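Local structure of probable serine protease HTRA3 (Homo sapiens, 2P3W) at residues S48-I53 and A99-M104; L85-G90 and L94-A99. The protein is probably a serine protease of the HtrA family, whose PDZ domain, the part described here, binds the C-terminal ends of peptides. All blocks are in the same frame, centred on the assembly; numbering follows the deposited sequence. Where two conformers were deposited one is given.

Interaction 1 (S48-I53 and A99-M104); sequences SQRGGI and APEVVM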
loop_
_atom_site.group_PDB
_atom_site.type_symbol
_atom_site.label_atom_id
_atom_site.label_comp_id
_atom_site.label_asym_id
_atom_site.label_seq_id
_atom_site.Cartn_x
_atom_site.Cartn_y
_atom_site.Cartn_z
ATOM N N SER A 48 -9.457 4.819 -4.103
ATOM C CA SER A 48 -8.758 5.568 -5.142
ATOM C C SER A 48 -8.766 4.821 -6.499
ATOM O O SER A 48 -9.032 5.423 -7.552
ATOM C CB SER A 48 -7.363 5.954 -4.690
ATOM O OG SER A 48 -7.416 6.810 -3.562
ATOM N N GLN A 49 -8.559 3.507 -6.469
ATOM C CA GLN A 49 -8.638 2.724 -7.698
ATOM C C GLN A 49 -10.064 2.748 -8.275
ATOM O O GLN A 49 -10.283 3.037 -9.464
ATOM C CB GLN A 49 -8.156 1.294 -7.471
ATOM C CG GLN A 49 -8.138 0.457 -8.743
ATOM C CD GLN A 49 -7.164 0.964 -9.806
ATOM O OE1 GLN A 49 -6.055 1.425 -9.498
ATOM N NE2 GLN A 49 -7.557 0.824 -11.083
ATOM N N ARG A 50 -11.051 2.507 -7.423
ATOM C CA ARG A 50 -12.449 2.479 -7.870
ATOM C C ARG A 50 -12.900 3.842 -8.407
ATOM O O ARG A 50 -13.717 3.933 -9.335
ATOM C CB ARG A 50 -13.353 2.076 -6.712
ATOM C CG ARG A 50 -13.175 0.637 -6.241
ATOM C CD ARG A 50 -14.224 0.251 -5.165
ATOM N NE ARG A 50 -14.181 0.946 -3.872
ATOM C CZ ARG A 50 -13.457 0.566 -2.808
ATOM N NH1 ARG A 50 -12.636 -0.477 -2.885
ATOM N NH2 ARG A 50 -13.524 1.247 -1.663
ATOM N N GLY A 51 -12.350 4.896 -7.810
ATOM C CA GLY A 51 -12.768 6.266 -8.096
ATOM C C GLY A 51 -12.088 6.917 -9.278
ATOM O O GLY A 51 -12.547 7.982 -9.734
ATOM N N GLY A 52 -11.015 6.300 -9.784
ATOM C CA GLY A 52 -10.345 6.761 -11.020
ATOM C C GLY A 52 -9.002 7.453 -10.877
ATOM O O GLY A 52 -8.437 7.949 -11.862
ATOM N N ILE A 53 -8.491 7.522 -9.664
ATOM C CA ILE A 53 -7.178 8.099 -9.438
ATOM C C ILE A 53 -6.102 7.148 -10.001
ATOM O O ILE A 53 -6.253 5.919 -9.963
ATOM C CB ILE A 53 -7.004 8.431 -7.954
ATOM C CG1 ILE A 53 -7.975 9.613 -7.594
ATOM C CG2 ILE A 53 -5.546 8.772 -7.645
ATOM C CD1 ILE A 53 -8.022 10.012 -6.181
ATOM N N ALA A 99 -14.650 8.304 -1.185
ATOM C CA ALA A 99 -15.003 7.988 0.196
ATOM C C ALA A 99 -13.994 7.059 0.868
ATOM O O ALA A 99 -13.806 5.927 0.400
ATOM C CB ALA A 99 -16.406 7.316 0.220
ATOM N N PRO A 100 -13.338 7.508 1.961
ATOM C CA PRO A 100 -12.433 6.574 2.652
ATOM C C PRO A 100 -13.162 5.314 3.093
ATOM O O PRO A 100 -14.256 5.396 3.611
ATOM C CB PRO A 100 -11.932 7.382 3.874
ATOM C CG PRO A 100 -12.057 8.823 3.438
ATOM C CD PRO A 100 -13.313 8.858 2.560
ATOM N N GLU A 101 -12.567 4.167 2.815
ATOM C CA GLU A 101 -13.029 2.861 3.296
ATOM C C GLU A 101 -12.652 2.689 4.753
ATOM O O GLU A 101 -11.560 3.053 5.160
ATOM C CB GLU A 101 -12.381 1.767 2.454
ATOM C CG GLU A 101 -12.828 0.360 2.769
ATOM C CD GLU A 101 -12.472 -0.651 1.649
ATOM O OE1 GLU A 101 -12.199 -0.260 0.465
ATOM O OE2 GLU A 101 -12.431 -1.864 1.985
ATOM N N VAL A 102 -13.579 2.157 5.548
ATOM C CA VAL A 102 -13.355 1.962 6.968
ATOM C C VAL A 102 -13.295 0.464 7.283
ATOM O O VAL A 102 -14.193 -0.310 6.910
ATOM C CB VAL A 102 -14.481 2.606 7.801
ATOM C CG1 VAL A 102 -14.152 2.511 9.290
ATOM C CG2 VAL A 102 -14.686 4.090 7.376
ATOM N N VAL A 103 -12.225 0.055 7.964
ATOM C CA VAL A 103 -12.048 -1.347 8.384
ATOM C C VAL A 103 -11.961 -1.391 9.897
ATOM O O VAL A 103 -11.208 -0.656 10.504
ATOM C CB VAL A 103 -10.774 -1.983 7.753
ATOM C CG1 VAL A 103 -10.684 -3.467 8.075
ATOM C CG2 VAL A 103 -10.756 -1.770 6.243
ATOM N N MET A 104 -12.732 -2.295 10.490
ATOM C CA MET A 104 -12.839 -2.418 11.931
ATOM C C MET A 104 -12.011 -3.577 12.497
ATOM O O MET A 104 -11.505 -4.450 11.759
ATOM C CB MET A 104 -14.305 -2.602 12.287
ATOM C CG MET A 104 -15.169 -1.518 11.734
ATOM S SD MET A 104 -16.854 -1.748 12.231
ATOM C CE MET A 104 -16.745 -1.418 13.995
HETATM O O HOH W 1 -15.000 3.938 -1.102
#
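In this PDZ domain a surface salt bridge joins the short helix 47-51 to the last part of the long strand 92-103. Arg50, on the last turn of the helix, meets Glu101 where the strand resumes after Ala99 and Pro100. Both residues direct their CB toward the other segment. The main bond runs from Arg50 NH2 to Glu101 OE1 at 2.9 Å, with an N-H...O angle of 158°. Arg50 NH1 makes a weak bond of 3.4 Å to the same oxygen. OE1 lies at the edge of the guanidinium, close to its plane. The carboxylate is not coplanar with it. The two planes lie 46° apart, and NH2 comes to the anti side of OE1, well out of the carboxylate plane. Glu101 extends its chain, with CG anti to the backbone N (chi1 -176°), and this carries the carboxylate across to the helix. Arg50 bends at chi3, and its side chain crosses that of Glu101 at about a right angle. NH1 also makes a weak hydrogen bond to Asn45 O. Two residues after Arg50, Gly52 ends the helix in a Schellman motif, with positive phi and Ile53 N bonded to Ser48 O at 3.0 Å. A water gives a second link between the segments: it accepts from Arg50 NH2 at 3.1 Å and donates to Ala99 O at 2.8 Å.

Interaction 2 (L85-G90 and L94-A99); sequences LEVRRG and LLFSIA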
loop_
_atom_site.group_PDB
_atom_site.type_symbol
_atom_site.label_atom_id
_atom_site.label_comp_id
_atom_site.label_asym_id
_atom_site.label_seq_id
_atom_site.Cartn_x
_atom_site.Cartn_y
_atom_site.Cartn_z
ATOM N N LEU A 85 -11.618 15.531 -4.243
ATOM C CA LEU A 85 -10.195 15.705 -4.527
ATOM C C LEU A 85 -10.018 16.310 -5.907
ATOM O O LEU A 85 -10.516 15.748 -6.875
ATOM C CB LEU A 85 -9.453 14.371 -4.446
ATOM C CG LEU A 85 -9.448 13.662 -3.070
ATOM C CD1 LEU A 85 -8.701 12.365 -3.084
ATOM C CD2 LEU A 85 -8.882 14.589 -2.011
ATOM N N GLU A 86 -9.318 17.438 -5.963
ATOM C CA GLU A 86 -8.954 18.123 -7.200
ATOM C C GLU A 86 -7.593 17.603 -7.622
ATOM O O GLU A 86 -6.634 17.656 -6.847
ATOM C CB GLU A 86 -8.872 19.632 -6.928
ATOM C CG GLU A 86 -8.710 20.594 -8.128
ATOM C CD GLU A 86 -8.923 22.073 -7.711
ATOM O OE1 GLU A 86 -9.976 22.409 -7.115
ATOM O OE2 GLU A 86 -8.025 22.905 -7.954
ATOM N N VAL A 87 -7.513 17.112 -8.850
ATOM C CA VAL A 87 -6.324 16.448 -9.348
ATOM C C VAL A 87 -5.860 17.091 -10.658
ATOM O O VAL A 87 -6.653 17.467 -11.510
ATOM C CB VAL A 87 -6.625 14.941 -9.594
ATOM C CG1 VAL A 87 -5.662 14.310 -10.600
ATOM C CG2 VAL A 87 -6.686 14.159 -8.261
ATOM N N ARG A 88 -4.547 17.229 -10.783
ATOM C CA ARG A 88 -3.902 17.607 -12.029
ATOM C C ARG A 88 -3.337 16.349 -12.661
ATOM O O ARG A 88 -2.511 15.666 -12.030
ATOM C CB ARG A 88 -2.746 18.565 -11.762
ATOM C CG ARG A 88 -3.128 19.826 -11.036
ATOM C CD ARG A 88 -3.901 20.761 -11.918
ATOM N NE ARG A 88 -4.319 21.924 -11.141
ATOM C CZ ARG A 88 -5.528 22.103 -10.600
ATOM N NH1 ARG A 88 -6.492 21.194 -10.740
ATOM N NH2 ARG A 88 -5.771 23.221 -9.905
ATOM N N ARG A 89 -3.753 16.064 -13.900
ATOM C CA ARG A 89 -3.250 14.924 -14.665
ATOM C C ARG A 89 -2.769 15.424 -16.018
ATOM O O ARG A 89 -3.563 15.663 -16.889
ATOM C CB ARG A 89 -4.362 13.894 -14.849
ATOM C CG ARG A 89 -3.917 12.623 -15.609
ATOM C CD ARG A 89 -5.024 11.648 -15.737
ATOM N NE ARG A 89 -5.391 11.086 -14.431
ATOM C CZ ARG A 89 -6.490 10.361 -14.207
ATOM N NH1 ARG A 89 -7.353 10.121 -15.184
ATOM N NH2 ARG A 89 -6.744 9.910 -12.994
ATOM N N GLY A 90 -1.467 15.621 -16.174
ATOM C CA GLY A 90 -0.953 16.335 -17.345
ATOM C C GLY A 90 -1.612 17.705 -17.474
ATOM O O GLY A 90 -1.586 18.503 -16.530
ATOM N N LEU A 94 -9.130 17.562 -12.967
ATOM C CA LEU A 94 -10.167 16.582 -12.690
ATOM C C LEU A 94 -10.676 16.679 -11.258
ATOM O O LEU A 94 -9.907 17.008 -10.353
ATOM C CB LEU A 94 -9.600 15.177 -12.918
ATOM C CG LEU A 94 -9.125 14.864 -14.337
ATOM C CD1 LEU A 94 -8.302 13.578 -14.322
ATOM C CD2 LEU A 94 -10.264 14.740 -15.278
ATOM N N LEU A 95 -11.949 16.354 -11.055
ATOM C CA LEU A 95 -12.542 16.253 -9.705
ATOM C C LEU A 95 -13.051 14.834 -9.427
ATOM O O LEU A 95 -13.763 14.263 -10.242
ATOM C CB LEU A 95 -13.683 17.261 -9.517
ATOM C CG LEU A 95 -14.329 17.406 -8.124
ATOM C CD1 LEU A 95 -13.305 17.814 -7.062
ATOM C CD2 LEU A 95 -15.440 18.402 -8.151
ATOM N N PHE A 96 -12.650 14.269 -8.280
ATOM C CA PHE A 96 -13.036 12.911 -7.863
ATOM C C PHE A 96 -13.727 13.009 -6.494
ATOM O O PHE A 96 -13.439 13.906 -5.727
ATOM C CB PHE A 96 -11.821 11.996 -7.723
ATOM C CG PHE A 96 -11.066 11.770 -9.004
ATOM C CD1 PHE A 96 -11.534 10.887 -9.942
ATOM C CD2 PHE A 96 -9.927 12.505 -9.291
ATOM C CE1 PHE A 96 -10.863 10.698 -11.158
ATOM C CE2 PHE A 96 -9.240 12.304 -10.497
ATOM C CZ PHE A 96 -9.712 11.399 -11.422
ATOM N N SER A 97 -14.685 12.117 -6.239
ATOM C CA SER A 97 -15.268 12.027 -4.905
ATOM C C SER A 97 -14.946 10.648 -4.367
ATOM O O SER A 97 -15.433 9.633 -4.817
ATOM C CB SER A 97 -16.759 12.327 -4.857
ATOM O OG SER A 97 -17.165 12.356 -3.498
ATOM N N ILE A 98 -14.025 10.653 -3.419
ATOM C CA ILE A 98 -13.401 9.432 -2.928
ATOM C C ILE A 98 -13.773 9.266 -1.474
ATOM O O ILE A 98 -13.292 10.006 -0.616
ATOM C CB ILE A 98 -11.839 9.471 -3.027
ATOM C CG1 ILE A 98 -11.370 9.785 -4.473
ATOM C CG2 ILE A 98 -11.266 8.175 -2.529
ATOM C CD1 ILE A 98 -11.840 8.794 -5.522
ATOM N N ALA A 99 -14.650 8.304 -1.185
ATOM C CA ALA A 99 -15.003 7.988 0.196
ATOM C C ALA A 99 -13.994 7.059 0.868
ATOM O O ALA A 99 -13.806 5.927 0.400
ATOM C CB ALA A 99 -16.406 7.316 0.220
#
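Strands 85-89 and 94-98 run antiparallel, at 140° between their directions, with Leu85 opposite Phe96 and Val87 opposite Leu94 as hydrogen-bonded pairs. Each pair makes two backbone bonds. Leu85 N to Phe96 O is 2.9 Å, and Val87 N to Leu94 O is 2.8 Å. Glu86 and Leu95 form the non-hydrogen-bonded pair between them. On the face carrying Leu85, Val87, Leu94 and Phe96, the phenyl ring of Phe96 lies against Val87 and comes close to Arg89. With chi1 -63° and chi2 -78°, the ring turns its CD2-CE2 edge to Val87. Val87 CG2 lies at the ring edge, 3.8 Å from Phe96 CD2. Further along, Leu85 CD1 packs on Ile98 CG1 at 4.0 Å, the two side chains crossing at about a right angle. Arg89 bends over the other end of this face. Leu94 CD1 rests over one face of its guanidinium, 3.7 Å from Arg89 NH1, and Arg89 NH2 lies 3.7 Å from Phe96 CZ. The charged end is held by a salt bridge from NE to Asp57 and a hydrogen bond from NH2 to Gly52 O. On the other face, Leu95 CD1 sits 3.5 Å from Leu85 O. There Glu86 OE2 pairs with Arg88 NH2 along the strand at 3.0 Å, and Arg88 NH1 forms a salt bridge with Asp93. The two strands form a beta hairpin at the C-terminal end of the PDZ fold, with strand 58-62 continuing the sheet beyond strand 83-89.

In the fold
From the N terminus, the chain runs through strands 5-7 and 10-14, helix 17-26 and strand 37-42 before helix 47-51, where interaction 1 begins. It then passes through strand 58-62 and helix 70-79 before entering strand 83-89. Interaction 2 closes a short hairpin from there into strand 92-103. The same strand runs on through Ala99, shared by both contacts, to complete interaction 1. The hairpin therefore lies wholly within the longer loop. Interaction 1 ties the helix to the far part of the strand, while interaction 2 joins that strand to its sheet neighbour. They also touch directly at the helix end: Gly51 packs on Phe96 and Ile98, and Gly52 lies beside Phe96.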